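Local coordinates for protein putative alpha-N-acetylgalactosaminidase (Bacillus halodurans C-125, PDB 3CC1) that probably hydrolyses terminal alpha-linked N-acetylgalactosamine from glycoconjugates, as a glycosidase of the alpha-galactosidase family, at residues A[296-301]-A[325-330]; A[313-318]-A[339-344]; A[335-340]-A[398-403]; A[368-373]-A[382-387]. One frame throughout, in Å; residues are numbered along the deposited sequence.

Contact 1. Residues A[296-301]-A[325-330]; sequences FTKDEQ and DEWTLS
W327 meets two residues one turn apart on helix 298-310, K298 over one indole face and Q301 at the pyrrole edge. Its CG is anti to the backbone N (chi1 164°), which swings the ring off helix 326-332 toward the other helix. The ring N-H of W327 NE1 runs nearly straight (165°) to Q301 OE1 at 2.9 Å. The oxygen sits in the indole plane, but the donor stands above the carbonyl plane of the amide, and the two flat groups are turned 82° apart. K298 is extended, and its CB, CG, CD and CE follow the indole from the benzo end toward CG. K298 CG makes a CH-pi contact with the six-membered ring, 3.5 Å from W327 CZ2. The Q301 amide is fixed at both ends: Q301 NE2 donates to F296 O at 2.9 Å, while OE1 also accepts from a water that bridges to T328 OG1. D325, the N-cap residue of helix 326-332, accepts T328 OG1 (2.6 Å) and T328 N on its OD1, the second being the capping bond; T297 and E300 form a capping box on helix 298-310. Were W327 an alanine, Q301 OE1 would probably lose its ring donor and the K298 methylenes the surface they lie on. One indole thus joins two helix starts, by a polar edge tied to a buried amide and an apolar face under a solvent-facing lysine chain.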
loop_
_atom_site.group_PDB
_atom_site.type_symbol
_atom_site.label_atom_id
_atom_site.label_comp_id
_atom_site.label_asym_id
_atom_site.label_seq_id
_atom_site.Cartn_x
_atom_site.Cartn_y
_atom_site.Cartn_z
ATOM N N PHE A 296 19.063 -4.931 17.817
ATOM C CA PHE A 296 18.932 -5.900 16.725
ATOM C C PHE A 296 19.441 -7.261 17.201
ATOM O O PHE A 296 20.496 -7.356 17.846
ATOM C CB PHE A 296 19.716 -5.516 15.509
ATOM C CG PHE A 296 19.053 -4.486 14.625
ATOM C CD1 PHE A 296 17.713 -4.508 14.380
ATOM C CD2 PHE A 296 19.826 -3.576 13.938
ATOM C CE1 PHE A 296 17.130 -3.568 13.498
ATOM C CE2 PHE A 296 19.257 -2.642 13.077
ATOM C CZ PHE A 296 17.906 -2.649 12.865
ATOM N N THR A 297 18.682 -8.311 16.882
ATOM C CA THR A 297 19.148 -9.648 17.167
ATOM C C THR A 297 20.299 -9.902 16.204
ATOM O O THR A 297 20.513 -9.150 15.232
ATOM C CB THR A 297 18.072 -10.711 16.935
ATOM O OG1 THR A 297 17.726 -10.704 15.537
ATOM C CG2 THR A 297 16.820 -10.494 17.856
ATOM N N LYS A 298 21.037 -10.970 16.455
ATOM C CA LYS A 298 22.129 -11.341 15.548
ATOM C C LYS A 298 21.636 -11.596 14.128
ATOM O O LYS A 298 22.264 -11.181 13.158
ATOM C CB LYS A 298 22.852 -12.572 16.067
ATOM C CG LYS A 298 23.759 -12.262 17.254
ATOM C CD LYS A 298 24.454 -13.499 17.776
ATOM C CE LYS A 298 25.431 -13.086 18.875
ATOM N NZ LYS A 298 26.164 -14.312 19.305
ATOM N N ASP A 299 20.494 -12.267 14.000
ATOM C CA ASP A 299 19.916 -12.500 12.689
ATOM C C ASP A 299 19.630 -11.159 11.960
ATOM O O ASP A 299 19.866 -10.994 10.738
ATOM C CB ASP A 299 18.641 -13.320 12.763
ATOM C CG ASP A 299 18.881 -14.815 12.950
ATOM O OD1 ASP A 299 20.057 -15.265 12.802
ATOM O OD2 ASP A 299 17.868 -15.515 13.242
ATOM N N GLU A 300 19.057 -10.222 12.703
ATOM C CA GLU A 300 18.747 -8.906 12.161
ATOM C C GLU A 300 19.958 -8.121 11.754
ATOM O O GLU A 300 19.922 -7.409 10.770
ATOM C CB GLU A 300 17.902 -8.101 13.173
ATOM C CG GLU A 300 16.490 -8.656 13.274
ATOM C CD GLU A 300 15.713 -8.091 14.480
ATOM O OE1 GLU A 300 16.338 -7.514 15.383
ATOM O OE2 GLU A 300 14.468 -8.271 14.520
ATOM N N GLN A 301 21.017 -8.195 12.557
ATOM C CA GLN A 301 22.273 -7.516 12.267
ATOM C C GLN A 301 22.859 -8.023 10.917
ATOM O O GLN A 301 23.261 -7.230 10.058
ATOM C CB GLN A 301 23.283 -7.730 13.411
ATOM C CG GLN A 301 22.883 -7.070 14.776
ATOM C CD GLN A 301 23.836 -7.410 15.891
ATOM O OE1 GLN A 301 25.063 -7.385 15.695
ATOM N NE2 GLN A 301 23.290 -7.740 17.080
ATOM N N ASP A 325 32.408 -6.436 21.080
ATOM C CA ASP A 325 32.711 -7.824 21.455
ATOM C C ASP A 325 33.205 -8.558 20.238
ATOM O O ASP A 325 33.306 -7.987 19.159
ATOM C CB ASP A 325 31.506 -8.554 22.052
ATOM C CG ASP A 325 30.247 -8.475 21.178
ATOM O OD1 ASP A 325 30.273 -7.920 20.047
ATOM O OD2 ASP A 325 29.219 -9.001 21.636
ATOM N N GLU A 326 33.497 -9.839 20.405
ATOM C CA GLU A 326 34.058 -10.622 19.317
ATOM C C GLU A 326 33.029 -10.722 18.189
ATOM O O GLU A 326 33.356 -10.564 16.999
ATOM C CB GLU A 326 34.523 -12.004 19.831
ATOM C CG GLU A 326 34.907 -12.983 18.749
ATOM N N TRP A 327 31.773 -10.937 18.555
ATOM C CA TRP A 327 30.715 -10.992 17.542
ATOM C C TRP A 327 30.702 -9.725 16.678
ATOM O O TRP A 327 30.688 -9.789 15.449
ATOM C CB TRP A 327 29.319 -11.203 18.174
ATOM C CG TRP A 327 28.199 -10.889 17.223
ATOM C CD1 TRP A 327 27.536 -9.700 17.114
ATOM C CD2 TRP A 327 27.640 -11.746 16.230
ATOM N NE1 TRP A 327 26.610 -9.771 16.129
ATOM C CE2 TRP A 327 26.645 -11.007 15.562
ATOM C CE3 TRP A 327 27.885 -13.064 15.831
ATOM C CZ2 TRP A 327 25.885 -11.538 14.526
ATOM C CZ3 TRP A 327 27.140 -13.590 14.799
ATOM C CH2 TRP A 327 26.144 -12.829 14.159
ATOM N N THR A 328 30.691 -8.567 17.314
ATOM C CA THR A 328 30.545 -7.302 16.547
ATOM C C THR A 328 31.753 -7.057 15.629
ATOM O O THR A 328 31.609 -6.670 14.466
ATOM C CB THR A 328 30.248 -6.095 17.469
ATOM O OG1 THR A 328 29.099 -6.396 18.266
ATOM C CG2 THR A 328 29.976 -4.788 16.650
ATOM N N LEU A 329 32.939 -7.353 16.131
ATOM C CA LEU A 329 34.157 -7.177 15.361
ATOM C C LEU A 329 34.156 -8.120 14.148
ATOM O O LEU A 329 34.631 -7.769 13.054
ATOM C CB LEU A 329 35.413 -7.416 16.254
ATOM C CG LEU A 329 36.742 -7.294 15.495
ATOM C CD1 LEU A 329 36.866 -5.909 14.857
ATOM C CD2 LEU A 329 37.940 -7.586 16.362
ATOM N N SER A 330 33.605 -9.309 14.335
ATOM C CA SER A 330 33.562 -10.304 13.246
ATOM C C SER A 330 32.627 -9.843 12.123
ATOM O O SER A 330 32.891 -10.128 10.975
ATOM C CB SER A 330 33.150 -11.685 13.772
ATOM O OG SER A 330 31.733 -11.739 13.967
HETATM O O HOH W 1 26.516 -5.586 17.372
#

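Contact 2. Residues A[313-318]-A[339-344]; sequences SPLMFG and SINQKS
N341 reaches from helix 335-343 to the start of strand 315-317, meeting S313 and L315. A chi1 of 179° sends CG opposite the backbone N, straight off the helix toward the strand. Its CB is 4.1 Å from L315 CD1, the fringe of the apolar contact. CG comes closer to the same methyl, and OD1 lies 3.8 Å from it, so L315, arriving from the opposite direction, packs alongside the amide. OD1 finds its polar partner in its own helix, accepting from Q342 NE2 at 2.8 Å. ND2 completes the crossing, donating to S313 O at 2.7 Å with the oxygen close to the amide plane; a weak bond leads from ND2 to W308 O as well. With an alanine in place of N341, S313 O and Q342 NE2 are each likely to lose this mate, and a gap would probably open beside L315. Q342 NE2 also bonds P12 O, which extends the polar chain to the segment leading into strand 14-17. Strand 315-317 pairs with strand 14-17, the last strand of the parallel sheet beside the first, and helix 335-343, the second helix after it, packs against its start, consistent with the last strand of a TIM barrel closing on the first.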
loop_
_atom_site.group_PDB
_atom_site.type_symbol
_atom_site.label_atom_id
_atom_site.label_comp_id
_atom_site.label_asym_id
_atom_site.label_seq_id
_atom_site.Cartn_x
_atom_site.Cartn_y
_atom_site.Cartn_z
ATOM N N SER A 313 25.658 0.383 -0.205
ATOM C CA SER A 313 25.483 1.471 0.729
ATOM C C SER A 313 26.847 1.804 1.383
ATOM O O SER A 313 27.645 0.879 1.681
ATOM C CB SER A 313 24.469 1.075 1.816
ATOM O OG SER A 313 24.192 2.157 2.721
ATOM N N PRO A 314 27.108 3.096 1.644
ATOM C CA PRO A 314 28.185 3.361 2.594
ATOM C C PRO A 314 27.994 2.564 3.857
ATOM O O PRO A 314 26.876 2.280 4.244
ATOM C CB PRO A 314 28.065 4.858 2.897
ATOM C CG PRO A 314 27.253 5.418 1.822
ATOM C CD PRO A 314 26.430 4.326 1.207
ATOM N N LEU A 315 29.105 2.188 4.466
ATOM C CA LEU A 315 29.129 1.426 5.703
ATOM C C LEU A 315 29.718 2.322 6.777
ATOM O O LEU A 315 30.934 2.437 6.887
ATOM C CB LEU A 315 29.997 0.147 5.545
ATOM C CG LEU A 315 29.522 -0.865 4.487
ATOM C CD1 LEU A 315 30.434 -2.170 4.451
ATOM C CD2 LEU A 315 28.030 -1.227 4.644
HETATM N N MSE A 316 28.853 2.959 7.562
HETATM C CA MSE A 316 29.283 3.815 8.665
HETATM C C MSE A 316 28.878 3.230 10.011
HETATM O O MSE A 316 27.719 3.337 10.400
HETATM C CB MSE A 316 28.690 5.211 8.524
HETATM C CG MSE A 316 29.256 5.966 7.356
HETATM SE SE MSE A 316 31.103 6.615 7.659
HETATM C CE MSE A 316 31.442 6.119 6.025
ATOM N N PHE A 317 29.817 2.686 10.739
ATOM C CA PHE A 317 29.565 2.096 12.019
ATOM C C PHE A 317 29.241 3.145 13.054
ATOM O O PHE A 317 29.966 4.065 13.204
ATOM C CB PHE A 317 30.785 1.313 12.457
ATOM C CG PHE A 317 30.590 0.492 13.676
ATOM C CD1 PHE A 317 30.844 0.985 14.901
ATOM C CD2 PHE A 317 30.196 -0.810 13.591
ATOM C CE1 PHE A 317 30.691 0.226 15.998
ATOM C CE2 PHE A 317 30.056 -1.578 14.689
ATOM C CZ PHE A 317 30.289 -1.060 15.895
ATOM N N GLY A 318 28.171 2.949 13.791
ATOM C CA GLY A 318 27.672 3.974 14.695
ATOM C C GLY A 318 27.846 3.715 16.175
ATOM O O GLY A 318 27.520 4.567 17.024
ATOM N N SER A 339 33.849 -7.328 0.357
ATOM C CA SER A 339 34.129 -7.349 -1.054
ATOM C C SER A 339 32.856 -7.208 -1.939
ATOM O O SER A 339 32.885 -6.612 -3.028
ATOM C CB SER A 339 34.912 -8.606 -1.364
ATOM O OG SER A 339 34.928 -8.761 -2.751
ATOM N N ILE A 340 31.729 -7.700 -1.451
ATOM C CA ILE A 340 30.447 -7.472 -2.151
ATOM C C ILE A 340 30.174 -5.962 -2.200
ATOM O O ILE A 340 29.917 -5.396 -3.272
ATOM C CB ILE A 340 29.259 -8.259 -1.512
ATOM C CG1 ILE A 340 29.539 -9.752 -1.611
ATOM C CG2 ILE A 340 27.940 -7.912 -2.182
ATOM C CD1 ILE A 340 28.723 -10.639 -0.725
ATOM N N ASN A 341 30.246 -5.319 -1.032
ATOM C CA ASN A 341 29.961 -3.866 -0.919
ATOM C C ASN A 341 30.953 -3.016 -1.726
ATOM O O ASN A 341 30.603 -1.990 -2.355
ATOM C CB ASN A 341 30.024 -3.447 0.546
ATOM C CG ASN A 341 29.771 -1.950 0.745
ATOM O OD1 ASN A 341 30.708 -1.158 0.847
ATOM N ND2 ASN A 341 28.508 -1.571 0.798
ATOM N N GLN A 342 32.203 -3.462 -1.743
ATOM C CA GLN A 342 33.291 -2.637 -2.295
ATOM C C GLN A 342 33.668 -2.946 -3.761
ATOM O O GLN A 342 34.278 -2.100 -4.445
ATOM C CB GLN A 342 34.565 -2.779 -1.443
ATOM C CG GLN A 342 34.486 -2.169 -0.036
ATOM C CD GLN A 342 34.429 -0.654 -0.081
ATOM O OE1 GLN A 342 35.418 -0.016 -0.381
ATOM N NE2 GLN A 342 33.256 -0.089 0.170
ATOM N N LYS A 343 33.332 -4.159 -4.212
ATOM C CA LYS A 343 33.823 -4.647 -5.509
ATOM C C LYS A 343 32.785 -5.201 -6.485
ATOM O O LYS A 343 33.059 -5.318 -7.674
ATOM C CB LYS A 343 34.905 -5.712 -5.276
ATOM C CG LYS A 343 36.167 -5.189 -4.583
ATOM C CD LYS A 343 36.979 -4.263 -5.501
ATOM C CE LYS A 343 38.156 -3.562 -4.784
ATOM N NZ LYS A 343 37.774 -2.252 -4.173
ATOM N N SER A 344 31.604 -5.568 -6.002
ATOM C CA SER A 344 30.629 -6.228 -6.885
ATOM C C SER A 344 29.964 -5.242 -7.863
ATOM O O SER A 344 29.951 -4.033 -7.658
ATOM C CB SER A 344 29.595 -7.014 -6.069
ATOM O OG SER A 344 28.690 -6.162 -5.427
#

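Contact 3. Residues A[335-340]-A[398-403]; sequences EGILSI and FNVWDR
The shortest polar bond here, S339 N to E335 O at 2.8 Å, belongs to the helix turn from which I337 meets W401 and V400. No hydrogen bond crosses between the segments; the contact is carried by carbon. I337 CG1, beside the backbone N (chi1 -65°), comes down over the middle of the six-membered ring of W401, a CH-pi contact with 3.4 Å from CG1 to the ring centroid. CG2 lies over the outer benzo rim, nearest W401 CZ2, while CD1 turns the other way, toward the pyrrole, at 3.5 Å from W401 NE1. The same CD1 presses on V400 CG1 at 3.4 Å, tighter than usual for two methyl carbons. V400 CG1 also sits against the backbone of G336, where a beta carbon would be crowded. The indole is held beyond this contact by W401 NE1 bonding N306 OD1 on helix 298-310. The turn bearing V400 and W401 is shaped by an Asx motif, D402 N donating to N399 OD1 at 3.2 Å. The arrangement is a domain interface: a turn at the edge of the C-terminal beta sandwich packs V400 and W401 against a helix of the TIM-barrel domain.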
loop_
_atom_site.group_PDB
_atom_site.type_symbol
_atom_site.label_atom_id
_atom_site.label_comp_id
_atom_site.label_asym_id
_atom_site.label_seq_id
_atom_site.Cartn_x
_atom_site.Cartn_y
_atom_site.Cartn_z
ATOM N N GLU A 335 35.895 -10.471 4.898
ATOM C CA GLU A 335 36.393 -9.901 3.648
ATOM C C GLU A 335 35.465 -10.233 2.490
ATOM O O GLU A 335 35.301 -9.449 1.550
ATOM C CB GLU A 335 37.849 -10.328 3.371
ATOM N N GLY A 336 34.819 -11.384 2.562
ATOM C CA GLY A 336 33.831 -11.756 1.558
ATOM C C GLY A 336 32.658 -10.796 1.468
ATOM O O GLY A 336 32.285 -10.384 0.390
ATOM N N ILE A 337 32.095 -10.437 2.613
ATOM C CA ILE A 337 30.986 -9.463 2.678
ATOM C C ILE A 337 31.422 -8.068 2.217
ATOM O O ILE A 337 30.722 -7.386 1.491
ATOM C CB ILE A 337 30.400 -9.385 4.142
ATOM C CG1 ILE A 337 29.756 -10.732 4.527
ATOM C CG2 ILE A 337 29.462 -8.210 4.334
ATOM C CD1 ILE A 337 28.584 -11.255 3.597
ATOM N N LEU A 338 32.568 -7.624 2.703
ATOM C CA LEU A 338 33.069 -6.306 2.376
ATOM C C LEU A 338 33.373 -6.223 0.904
ATOM O O LEU A 338 33.187 -5.203 0.257
ATOM C CB LEU A 338 34.325 -5.990 3.183
ATOM C CG LEU A 338 34.158 -5.879 4.715
ATOM C CD1 LEU A 338 35.540 -5.602 5.384
ATOM C CD2 LEU A 338 33.061 -4.853 5.064
ATOM N N SER A 339 33.849 -7.328 0.357
ATOM C CA SER A 339 34.129 -7.349 -1.054
ATOM C C SER A 339 32.856 -7.208 -1.939
ATOM O O SER A 339 32.885 -6.612 -3.028
ATOM C CB SER A 339 34.912 -8.606 -1.364
ATOM O OG SER A 339 34.928 -8.761 -2.751
ATOM N N ILE A 340 31.729 -7.700 -1.451
ATOM C CA ILE A 340 30.447 -7.472 -2.151
ATOM C C ILE A 340 30.174 -5.962 -2.200
ATOM O O ILE A 340 29.917 -5.396 -3.272
ATOM C CB ILE A 340 29.259 -8.259 -1.512
ATOM C CG1 ILE A 340 29.539 -9.752 -1.611
ATOM C CG2 ILE A 340 27.940 -7.912 -2.182
ATOM C CD1 ILE A 340 28.723 -10.639 -0.725
ATOM N N PHE A 398 28.019 -21.368 -1.617
ATOM C CA PHE A 398 28.678 -21.145 -0.315
ATOM C C PHE A 398 27.937 -20.106 0.482
ATOM O O PHE A 398 27.369 -19.160 -0.084
ATOM C CB PHE A 398 30.119 -20.657 -0.474
ATOM C CG PHE A 398 31.002 -21.599 -1.203
ATOM C CD1 PHE A 398 31.015 -21.636 -2.597
ATOM C CD2 PHE A 398 31.822 -22.448 -0.520
ATOM C CE1 PHE A 398 31.844 -22.497 -3.282
ATOM C CE2 PHE A 398 32.662 -23.339 -1.218
ATOM C CZ PHE A 398 32.658 -23.354 -2.588
ATOM N N ASN A 399 27.931 -20.326 1.789
ATOM C CA ASN A 399 27.443 -19.382 2.792
ATOM C C ASN A 399 28.560 -18.397 3.076
ATOM O O ASN A 399 29.592 -18.761 3.616
ATOM C CB ASN A 399 27.064 -20.149 4.065
ATOM C CG ASN A 399 26.575 -19.233 5.204
ATOM O OD1 ASN A 399 26.968 -18.096 5.333
ATOM N ND2 ASN A 399 25.743 -19.787 6.068
ATOM N N VAL A 400 28.382 -17.151 2.677
ATOM C CA VAL A 400 29.502 -16.179 2.729
ATOM C C VAL A 400 29.895 -15.866 4.173
ATOM O O VAL A 400 31.067 -15.811 4.506
ATOM C CB VAL A 400 29.195 -14.878 1.954
ATOM C CG1 VAL A 400 30.338 -13.839 2.191
ATOM C CG2 VAL A 400 28.988 -15.172 0.458
ATOM N N TRP A 401 28.900 -15.713 5.051
ATOM C CA TRP A 401 29.196 -15.336 6.432
ATOM C C TRP A 401 29.990 -16.409 7.155
ATOM O O TRP A 401 30.907 -16.110 7.896
ATOM C CB TRP A 401 27.947 -14.988 7.204
ATOM C CG TRP A 401 27.498 -13.601 6.917
ATOM C CD1 TRP A 401 26.431 -13.221 6.190
ATOM C CD2 TRP A 401 28.118 -12.416 7.387
ATOM N NE1 TRP A 401 26.335 -11.848 6.166
ATOM C CE2 TRP A 401 27.351 -11.324 6.912
ATOM C CE3 TRP A 401 29.239 -12.161 8.179
ATOM C CZ2 TRP A 401 27.683 -10.003 7.187
ATOM C CZ3 TRP A 401 29.562 -10.818 8.453
ATOM C CH2 TRP A 401 28.785 -9.780 7.955
ATOM N N ASP A 402 29.645 -17.669 6.994
ATOM C CA ASP A 402 30.414 -18.647 7.747
ATOM C C ASP A 402 31.407 -19.417 6.877
ATOM O O ASP A 402 32.054 -20.355 7.306
ATOM C CB ASP A 402 29.503 -19.503 8.594
ATOM C CG ASP A 402 28.747 -20.501 7.814
ATOM O OD1 ASP A 402 29.167 -20.858 6.698
ATOM O OD2 ASP A 402 27.701 -20.938 8.338
ATOM N N ARG A 403 31.556 -18.936 5.659
ATOM C CA ARG A 403 32.576 -19.405 4.732
ATOM C C ARG A 403 32.471 -20.906 4.522
ATOM O O ARG A 403 33.476 -21.602 4.562
ATOM C CB ARG A 403 33.977 -19.081 5.252
ATOM C CG ARG A 403 34.198 -17.614 5.593
ATOM C CD ARG A 403 35.468 -17.373 6.396
ATOM N NE ARG A 403 35.412 -16.068 7.087
#

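Contact 4. Residues A[368-373]-A[382-387]; sequences AYVALF and LQFRLD
F384 CG stands roughly anti to its own N (chi1 152°) and V370 carries CG1 anti and CG2 beside the N (chi1 172°), which aims the ring and the forked valine at each other from facing strands. V370 CG2 touches the ring at F384 CE1, 3.7 Å away, while V370 CG1 stands over one face, offset toward the rim. L386 N lies over the opposite face, likewise offset toward the rim. L372 follows two residues on: its CD2 meets F384 CB at 4.2 Å, crossing it at about a right angle, and its CB meets L382 CD2 at 3.9 Å. L382 CD2 also lies 3.4 Å from F373 O, near the end of strand 368-374. Strands 368-373 and 382-384 run 155° apart with axes 7.9 Å from each other and share no backbone hydrogen bond: they belong to the two facing layers of the C-terminal beta sandwich, and these side chains are part of its filling. L372 and F384 also touch F415 of strand 415-419. R385 holds D387 in a side-on salt bridge, NE bonding OD1 and OD2 (3.2 Å to OD2) and NH2 bonding OD1 (3.1 Å); NH2 also donates to I264 O of a neighbouring subunit.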
loop_
_atom_site.group_PDB
_atom_site.type_symbol
_atom_site.label_atom_id
_atom_site.label_comp_id
_atom_site.label_asym_id
_atom_site.label_seq_id
_atom_site.Cartn_x
_atom_site.Cartn_y
_atom_site.Cartn_z
ATOM N N ALA A 368 29.119 -15.070 -8.603
ATOM C CA ALA A 368 27.955 -14.252 -8.338
ATOM C C ALA A 368 27.552 -14.391 -6.865
ATOM O O ALA A 368 28.090 -15.214 -6.119
ATOM C CB ALA A 368 26.827 -14.629 -9.269
ATOM N N TYR A 369 26.657 -13.497 -6.461
ATOM C CA TYR A 369 26.168 -13.411 -5.091
ATOM C C TYR A 369 24.672 -13.268 -5.116
ATOM O O TYR A 369 24.129 -12.547 -5.968
ATOM C CB TYR A 369 26.777 -12.199 -4.371
ATOM C CG TYR A 369 28.266 -12.261 -4.332
ATOM C CD1 TYR A 369 28.907 -13.046 -3.388
ATOM C CD2 TYR A 369 29.028 -11.568 -5.239
ATOM C CE1 TYR A 369 30.222 -13.132 -3.347
ATOM C CE2 TYR A 369 30.386 -11.638 -5.194
ATOM C CZ TYR A 369 30.972 -12.435 -4.245
ATOM O OH TYR A 369 32.340 -12.566 -4.175
ATOM N N VAL A 370 24.016 -14.003 -4.213
ATOM C CA VAL A 370 22.594 -13.898 -4.015
ATOM C C VAL A 370 22.290 -13.724 -2.528
ATOM O O VAL A 370 22.754 -14.481 -1.688
ATOM C CB VAL A 370 21.824 -15.137 -4.613
ATOM C CG1 VAL A 370 20.354 -15.103 -4.233
ATOM C CG2 VAL A 370 21.996 -15.205 -6.152
ATOM N N ALA A 371 21.505 -12.699 -2.221
ATOM C CA ALA A 371 21.025 -12.458 -0.875
ATOM C C ALA A 371 19.530 -12.827 -0.812
ATOM O O ALA A 371 18.697 -12.272 -1.558
ATOM C CB ALA A 371 21.264 -10.974 -0.469
ATOM N N LEU A 372 19.220 -13.737 0.096
ATOM C CA LEU A 372 17.862 -14.194 0.354
ATOM C C LEU A 372 17.391 -13.762 1.745
ATOM O O LEU A 372 18.103 -13.936 2.711
ATOM C CB LEU A 372 17.774 -15.735 0.222
ATOM C CG LEU A 372 18.189 -16.341 -1.124
ATOM C CD1 LEU A 372 18.348 -17.896 -1.044
ATOM C CD2 LEU A 372 17.221 -15.889 -2.251
ATOM N N PHE A 373 16.177 -13.201 1.840
ATOM C CA PHE A 373 15.739 -12.572 3.061
ATOM C C PHE A 373 14.338 -13.024 3.459
ATOM O O PHE A 373 13.410 -12.927 2.662
ATOM C CB PHE A 373 15.663 -11.030 2.879
ATOM C CG PHE A 373 16.956 -10.363 2.506
ATOM C CD1 PHE A 373 17.280 -10.169 1.176
ATOM C CD2 PHE A 373 17.805 -9.860 3.469
ATOM C CE1 PHE A 373 18.430 -9.495 0.821
ATOM C CE2 PHE A 373 18.981 -9.193 3.111
ATOM C CZ PHE A 373 19.273 -9.007 1.782
ATOM N N LEU A 382 12.756 -19.990 1.521
ATOM C CA LEU A 382 13.152 -19.167 0.379
ATOM C C LEU A 382 13.707 -20.021 -0.757
ATOM O O LEU A 382 14.466 -20.931 -0.519
ATOM C CB LEU A 382 14.161 -18.107 0.817
ATOM C CG LEU A 382 13.252 -16.922 1.163
ATOM C CD1 LEU A 382 12.780 -17.018 2.602
ATOM C CD2 LEU A 382 13.928 -15.710 0.826
ATOM N N GLN A 383 13.295 -19.705 -1.980
ATOM C CA GLN A 383 13.701 -20.447 -3.166
ATOM C C GLN A 383 14.569 -19.574 -4.053
ATOM O O GLN A 383 14.476 -18.349 -4.052
ATOM C CB GLN A 383 12.514 -20.852 -4.041
ATOM C CG GLN A 383 11.299 -21.456 -3.368
ATOM C CD GLN A 383 11.314 -22.979 -3.264
ATOM O OE1 GLN A 383 11.887 -23.703 -4.115
ATOM N NE2 GLN A 383 10.644 -23.486 -2.213
ATOM N N PHE A 384 15.342 -20.241 -4.883
ATOM C CA PHE A 384 16.150 -19.566 -5.839
ATOM C C PHE A 384 16.505 -20.507 -6.980
ATOM O O PHE A 384 16.718 -21.703 -6.767
ATOM C CB PHE A 384 17.372 -18.980 -5.088
ATOM C CG PHE A 384 18.551 -18.836 -5.915
ATOM C CD1 PHE A 384 18.637 -17.816 -6.805
ATOM C CD2 PHE A 384 19.576 -19.708 -5.791
ATOM C CE1 PHE A 384 19.725 -17.710 -7.612
ATOM C CE2 PHE A 384 20.659 -19.624 -6.585
ATOM C CZ PHE A 384 20.732 -18.634 -7.512
ATOM N N ARG A 385 16.529 -19.969 -8.198
ATOM C CA ARG A 385 16.986 -20.709 -9.395
ATOM C C ARG A 385 18.002 -19.900 -10.163
ATOM O O ARG A 385 17.989 -18.663 -10.178
ATOM C CB ARG A 385 15.818 -21.037 -10.349
ATOM C CG ARG A 385 14.675 -21.830 -9.775
ATOM C CD ARG A 385 13.559 -22.010 -10.859
ATOM N NE ARG A 385 13.257 -20.740 -11.491
ATOM C CZ ARG A 385 12.372 -19.847 -11.055
ATOM N NH1 ARG A 385 11.627 -20.096 -9.994
ATOM N NH2 ARG A 385 12.275 -18.686 -11.660
ATOM N N LEU A 386 18.904 -20.611 -10.801
ATOM C CA LEU A 386 19.976 -19.972 -11.572
ATOM C C LEU A 386 19.460 -19.041 -12.678
ATOM O O LEU A 386 20.095 -18.046 -13.011
ATOM C CB LEU A 386 20.935 -21.033 -12.133
ATOM C CG LEU A 386 21.779 -21.749 -11.064
ATOM C CD1 LEU A 386 22.639 -22.926 -11.656
ATOM C CD2 LEU A 386 22.698 -20.758 -10.291
ATOM N N ASP A 387 18.309 -19.368 -13.252
ATOM C CA ASP A 387 17.732 -18.547 -14.339
ATOM C C ASP A 387 17.376 -17.130 -13.896
ATOM O O ASP A 387 17.222 -16.250 -14.707
ATOM C CB ASP A 387 16.529 -19.237 -15.034
ATOM C CG ASP A 387 15.436 -19.720 -14.058
ATOM O OD1 ASP A 387 14.769 -18.879 -13.428
ATOM O OD2 ASP A 387 15.244 -20.949 -13.951
#

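In the fold
The contacts trace the passage from the barrel into the C-terminal sandwich. Contacts 1 and 2 alternate along the chain, through helix 298-310, strand 315-317, helix 326-332 and helix 335-343; their centres are about 16 Å apart, and T328 packs on F317 between them. Contact 3 starts on the helix where contact 2 ends, its centre about 12 Å from that of contact 2, and carries this helix onto the sandwich. Contact 4 falls within the span between the two segments of contact 3, about 15 Å away by centres, with I340 packing on Y369. Helix 335-343 is shared by contacts 2 and 3, its successive residues facing a barrel strand and the sandwich, so the two domains meet through a continuous run of packing.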